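Local coordinates for histidyl-trna synthetase (Thermus thermophilus, PDB 1H4V) that attaches L-histidine to tRNA(His) at the expense of ATP, giving L-histidyl-tRNA(His), AMP and diphosphate, at the interface of chains A and B. Sequence-based numbering; all coordinates share one arbitrary frame. Chains: chain A/B, Histidyl-trna synthetase.

Contact 1: the interface of chains A and B. Residues chain A 9, 66, 78, 111, 123; chain B 43-44, 68.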
loop_
_atom_site.group_PDB
_atom_site.type_symbol
_atom_site.label_atom_id
_atom_site.label_comp_id
_atom_site.label_asym_id
_atom_site.label_seq_id
_atom_site.Cartn_x
_atom_site.Cartn_y
_atom_site.Cartn_z
ATOM N N THR A 9 -16.413 0.090 3.380
ATOM C CA THR A 9 -14.989 0.120 3.697
ATOM C C THR A 9 -14.751 -0.758 4.919
ATOM O O THR A 9 -15.684 -1.090 5.641
ATOM C CB THR A 9 -14.514 1.543 4.027
ATOM O OG1 THR A 9 -14.982 1.919 5.333
ATOM C CG2 THR A 9 -15.038 2.527 2.988
ATOM N N PHE A 66 -16.263 9.711 -6.121
ATOM C CA PHE A 66 -16.112 10.664 -5.034
ATOM C C PHE A 66 -15.334 11.849 -5.583
ATOM O O PHE A 66 -14.143 11.748 -5.862
ATOM C CB PHE A 66 -15.356 10.057 -3.847
ATOM C CG PHE A 66 -16.093 8.955 -3.143
ATOM C CD1 PHE A 66 -15.794 7.624 -3.405
ATOM C CD2 PHE A 66 -17.066 9.248 -2.194
ATOM C CE1 PHE A 66 -16.451 6.595 -2.725
ATOM C CE2 PHE A 66 -17.732 8.226 -1.508
ATOM C CZ PHE A 66 -17.424 6.899 -1.773
ATOM N N LEU A 78 -11.394 11.037 -6.227
ATOM C CA LEU A 78 -10.756 9.857 -5.651
ATOM C C LEU A 78 -10.652 8.815 -6.766
ATOM O O LEU A 78 -11.631 8.540 -7.452
ATOM C CB LEU A 78 -11.609 9.316 -4.498
ATOM C CG LEU A 78 -11.156 9.558 -3.055
ATOM C CD1 LEU A 78 -10.642 10.958 -2.879
ATOM C CD2 LEU A 78 -12.311 9.299 -2.114
ATOM N N PHE A 111 -12.065 3.724 -5.512
ATOM C CA PHE A 111 -13.227 4.264 -4.833
ATOM C C PHE A 111 -14.421 4.348 -5.754
ATOM O O PHE A 111 -14.356 4.892 -6.848
ATOM C CB PHE A 111 -12.821 5.611 -4.252
ATOM C CG PHE A 111 -11.628 5.510 -3.357
ATOM C CD1 PHE A 111 -11.780 5.119 -2.027
ATOM C CD2 PHE A 111 -10.346 5.709 -3.859
ATOM C CE1 PHE A 111 -10.669 4.929 -1.202
ATOM C CE2 PHE A 111 -9.225 5.522 -3.050
ATOM C CZ PHE A 111 -9.385 5.129 -1.718
ATOM N N GLN A 123 -14.780 1.058 -1.165
ATOM C CA GLN A 123 -13.323 1.112 -1.260
ATOM C C GLN A 123 -12.907 -0.329 -1.496
ATOM O O GLN A 123 -13.169 -1.200 -0.667
ATOM C CB GLN A 123 -12.605 1.609 0.009
ATOM C CG GLN A 123 -11.069 1.648 -0.230
ATOM C CD GLN A 123 -10.211 2.146 0.939
ATOM O OE1 GLN A 123 -10.528 3.137 1.591
ATOM N NE2 GLN A 123 -9.095 1.470 1.176
ATOM N N ILE B 43 -9.017 4.742 3.575
ATOM C CA ILE B 43 -8.468 6.017 3.145
ATOM C C ILE B 43 -9.303 7.183 3.702
ATOM O O ILE B 43 -8.780 8.255 3.981
ATOM C CB ILE B 43 -8.434 6.089 1.609
ATOM C CG1 ILE B 43 -7.457 5.034 1.060
ATOM C CG2 ILE B 43 -8.088 7.485 1.162
ATOM C CD1 ILE B 43 -5.986 5.251 1.417
ATOM N N PHE B 44 -10.607 6.976 3.852
ATOM C CA PHE B 44 -11.471 8.019 4.403
ATOM C C PHE B 44 -12.369 7.465 5.496
ATOM O O PHE B 44 -12.620 6.260 5.562
ATOM C CB PHE B 44 -12.322 8.687 3.307
ATOM C CG PHE B 44 -13.201 7.741 2.524
ATOM C CD1 PHE B 44 -14.265 7.081 3.132
ATOM C CD2 PHE B 44 -12.979 7.538 1.166
ATOM C CE1 PHE B 44 -15.100 6.227 2.395
ATOM C CE2 PHE B 44 -13.806 6.687 0.420
ATOM C CZ PHE B 44 -14.871 6.029 1.041
ATOM N N PHE B 68 -15.663 15.947 2.678
ATOM C CA PHE B 68 -16.702 15.953 1.662
ATOM C C PHE B 68 -17.805 15.014 2.100
ATOM O O PHE B 68 -17.601 14.181 2.974
ATOM C CB PHE B 68 -16.123 15.507 0.314
ATOM C CG PHE B 68 -15.580 14.103 0.318
ATOM C CD1 PHE B 68 -16.390 13.027 -0.032
ATOM C CD2 PHE B 68 -14.265 13.854 0.702
ATOM C CE1 PHE B 68 -15.900 11.714 0.006
ATOM C CE2 PHE B 68 -13.759 12.552 0.746
ATOM C CZ PHE B 68 -14.581 11.476 0.396
HETATM O O HOH W 1 -14.221 4.100 6.865
#

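Contact 2: the interface of chains A and B. Residues chain A 342-343, 346; chain B 243, 246-247.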
loop_
_atom_site.group_PDB
_atom_site.type_symbol
_atom_site.label_atom_id
_atom_site.label_comp_id
_atom_site.label_asym_id
_atom_site.label_seq_id
_atom_site.Cartn_x
_atom_site.Cartn_y
_atom_site.Cartn_z
ATOM N N ALA A 342 10.816 -5.144 33.874
ATOM C CA ALA A 342 11.713 -4.236 33.171
ATOM C C ALA A 342 12.879 -5.004 32.554
ATOM O O ALA A 342 13.286 -4.732 31.425
ATOM C CB ALA A 342 12.244 -3.188 34.127
ATOM N N GLU A 343 13.417 -5.960 33.302
ATOM C CA GLU A 343 14.533 -6.755 32.816
ATOM C C GLU A 343 14.113 -7.590 31.604
ATOM O O GLU A 343 14.919 -7.847 30.715
ATOM C CB GLU A 343 15.056 -7.673 33.926
ATOM C CG GLU A 343 15.460 -6.959 35.201
ATOM C CD GLU A 343 16.585 -5.953 35.004
ATOM O OE1 GLU A 343 17.520 -6.236 34.218
ATOM O OE2 GLU A 343 16.540 -4.883 35.658
ATOM N N TYR A 346 14.316 -5.242 28.729
ATOM C CA TYR A 346 15.707 -4.967 28.342
ATOM C C TYR A 346 16.296 -6.119 27.555
ATOM O O TYR A 346 17.025 -5.904 26.591
ATOM C CB TYR A 346 16.577 -4.721 29.571
ATOM C CG TYR A 346 16.096 -3.582 30.434
ATOM C CD1 TYR A 346 16.353 -3.566 31.800
ATOM C CD2 TYR A 346 15.381 -2.519 29.886
ATOM C CE1 TYR A 346 15.906 -2.524 32.600
ATOM C CE2 TYR A 346 14.933 -1.472 30.677
ATOM C CZ TYR A 346 15.199 -1.480 32.035
ATOM O OH TYR A 346 14.759 -0.442 32.832
ATOM N N HIS B 243 14.462 3.801 31.898
ATOM C CA HIS B 243 14.514 2.758 30.883
ATOM C C HIS B 243 15.419 3.099 29.703
ATOM O O HIS B 243 16.188 2.249 29.255
ATOM C CB HIS B 243 13.109 2.418 30.383
ATOM C CG HIS B 243 12.219 1.857 31.445
ATOM N ND1 HIS B 243 12.665 0.946 32.381
ATOM C CD2 HIS B 243 10.918 2.088 31.733
ATOM C CE1 HIS B 243 11.677 0.644 33.203
ATOM N NE2 HIS B 243 10.606 1.323 32.833
ATOM N N ARG B 246 19.020 2.771 30.636
ATOM C CA ARG B 246 19.312 1.351 30.696
ATOM C C ARG B 246 19.407 0.712 29.302
ATOM O O ARG B 246 20.033 -0.330 29.132
ATOM C CB ARG B 246 18.234 0.669 31.536
ATOM C CG ARG B 246 18.492 -0.784 31.829
ATOM C CD ARG B 246 19.709 -0.996 32.719
ATOM N NE ARG B 246 19.988 -2.421 32.840
ATOM C CZ ARG B 246 19.290 -3.257 33.602
ATOM N NH1 ARG B 246 18.280 -2.808 34.331
ATOM N NH2 ARG B 246 19.573 -4.552 33.594
ATOM N N LEU B 247 18.789 1.338 28.306
ATOM C CA LEU B 247 18.828 0.816 26.943
ATOM C C LEU B 247 19.857 1.543 26.090
ATOM O O LEU B 247 19.905 1.370 24.875
ATOM C CB LEU B 247 17.453 0.938 26.298
ATOM C CG LEU B 247 16.432 -0.073 26.821
ATOM C CD1 LEU B 247 15.020 0.372 26.484
ATOM C CD2 LEU B 247 16.747 -1.433 26.235
#

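Contact 1: the interface of chains A and B
B:Ile43 and B:Phe44, from the motif 1 segment of one class II synthetase subunit, press against A:Phe111 and A:Gln123, which belong to the two motif 2 strands of the other (102-111 and 123-132). Motif 1 is the characteristic dimerisation element of this enzyme class.

Apolar contact dominates. The B:Phe44 ring enters a cluster of chain A side chains, its CG set between the backbone N and the carbonyl carbon (chi1 58°). From there the CE2-CZ rim points at one face of A:Phe66 in an edge-to-face pairing, centroids 5.1 Å apart and planes inclined at 56°. CE2 also meets CD1 of A:Phe111 at 3.5 Å, the two side chains running past one another in opposite directions. The methyl CD2 of A:Leu78 abuts the CD2-CE2 side of B:Phe44, while CG2 of A:Thr9 lies 3.7 Å from CE1 on the other side of the ring. A:Phe111 turns its edge to B:Ile43: CG1 lies in the plane of the phenyl ring, 3.4 Å from CZ. Further out, CE1 of B:Phe68 approaches CD2 of A:Phe66 at 3.5 Å, and CZ of B:Phe68 touches CD2 of A:Leu78.

Polar contacts lie along the backbone of the motif 1 segment. A:Gln123, extended through CG, carries its amide oxygen OE1 to the main-chain N of B:Ile43 (3.0 Å). The N-H...O hydrogen bond is nearly straight, 168° at the hydrogen, and reaches OE1 in the carbonyl plane on a lone pair. One water joins the A:Thr9 hydroxyl OG1 to the carbonyl O of B:Phe44, so that the threonine meets the phenylalanine through its methyl and, indirectly, through its hydroxyl.

Contact 2: the interface of chains A and B
Helix 338-351 of the anticodon-binding domain of chain A packs here against the C-terminal end of helix 231-246 in the catalytic region of chain B. A:Tyr346 meets B:His243, B:Arg246 and B:Leu247, while A:Glu343, one turn earlier, takes the end of the arginine.

The tyrosine ring has neighbours over both faces. The carbonyl O of A:Ala342, in its own helix, lies over the centre of one face; over the other, displaced toward the rim, comes CG of B:Arg246, 3.4 Å from the ring centroid in a CH-pi contact. At the end of the ring the phenol OH hydrogen-bonds ND1 of B:His243 at 2.6 Å, lying at the imidazole edge and in its plane; the coordinates do not show which of the two is the donor. CD2 of B:Leu247 lies 4.0 Å from ring atom CD2 of the tyrosine, off the ring plane on the arginine's side, and the methyl of A:Ala342 rests near CE1 of the histidine.

A turn about the CB-CG bond of the arginine (chi2 66°) carries its guanidinium past the ring toward the carboxylate. There NH2 binds OE1 of A:Glu343 at 2.7 Å and NH1 binds OE2 at 3.0 Å, an end-on, two-pronged salt bridge received on the syn sides of both oxygens. The fit is not flat, since the carboxylate and guanidinium planes are 34° apart, and OE1 is the oxygen tilted further from the guanidinium plane. CD1 of A:Tyr346 sits above one guanidinium face, toward its rim, the ring steeply inclined to it, and probably limits how the group can turn.

Replacing B:Arg246 with an alanine would probably leave the A:Glu343 carboxylate without its charged mate and uncover the tyrosine face that CG had closed.

By this combination of charge pair, hydrogen bond and ring packing, the anticodon-binding domain of one subunit is fastened to the catalytic region of its partner.

The C-alpha centres of contact 1 and contact 2 lie about 43 Å apart, and the two share no residue or secondary-structure element. Contact 1 joins catalytic region to catalytic region, and is largely apolar; contact 2 joins the anticodon-binding domain of chain A to the catalytic region of chain B through a more polar surface. The two-fold symmetry of the dimer repeats both contacts with A and B swapped. Together they show that the subunits of this homodimer meet both at their catalytic cores and through domains that reach across to the partner, which probably helps to fix where the anticodon-binding domains stand relative to the active sites.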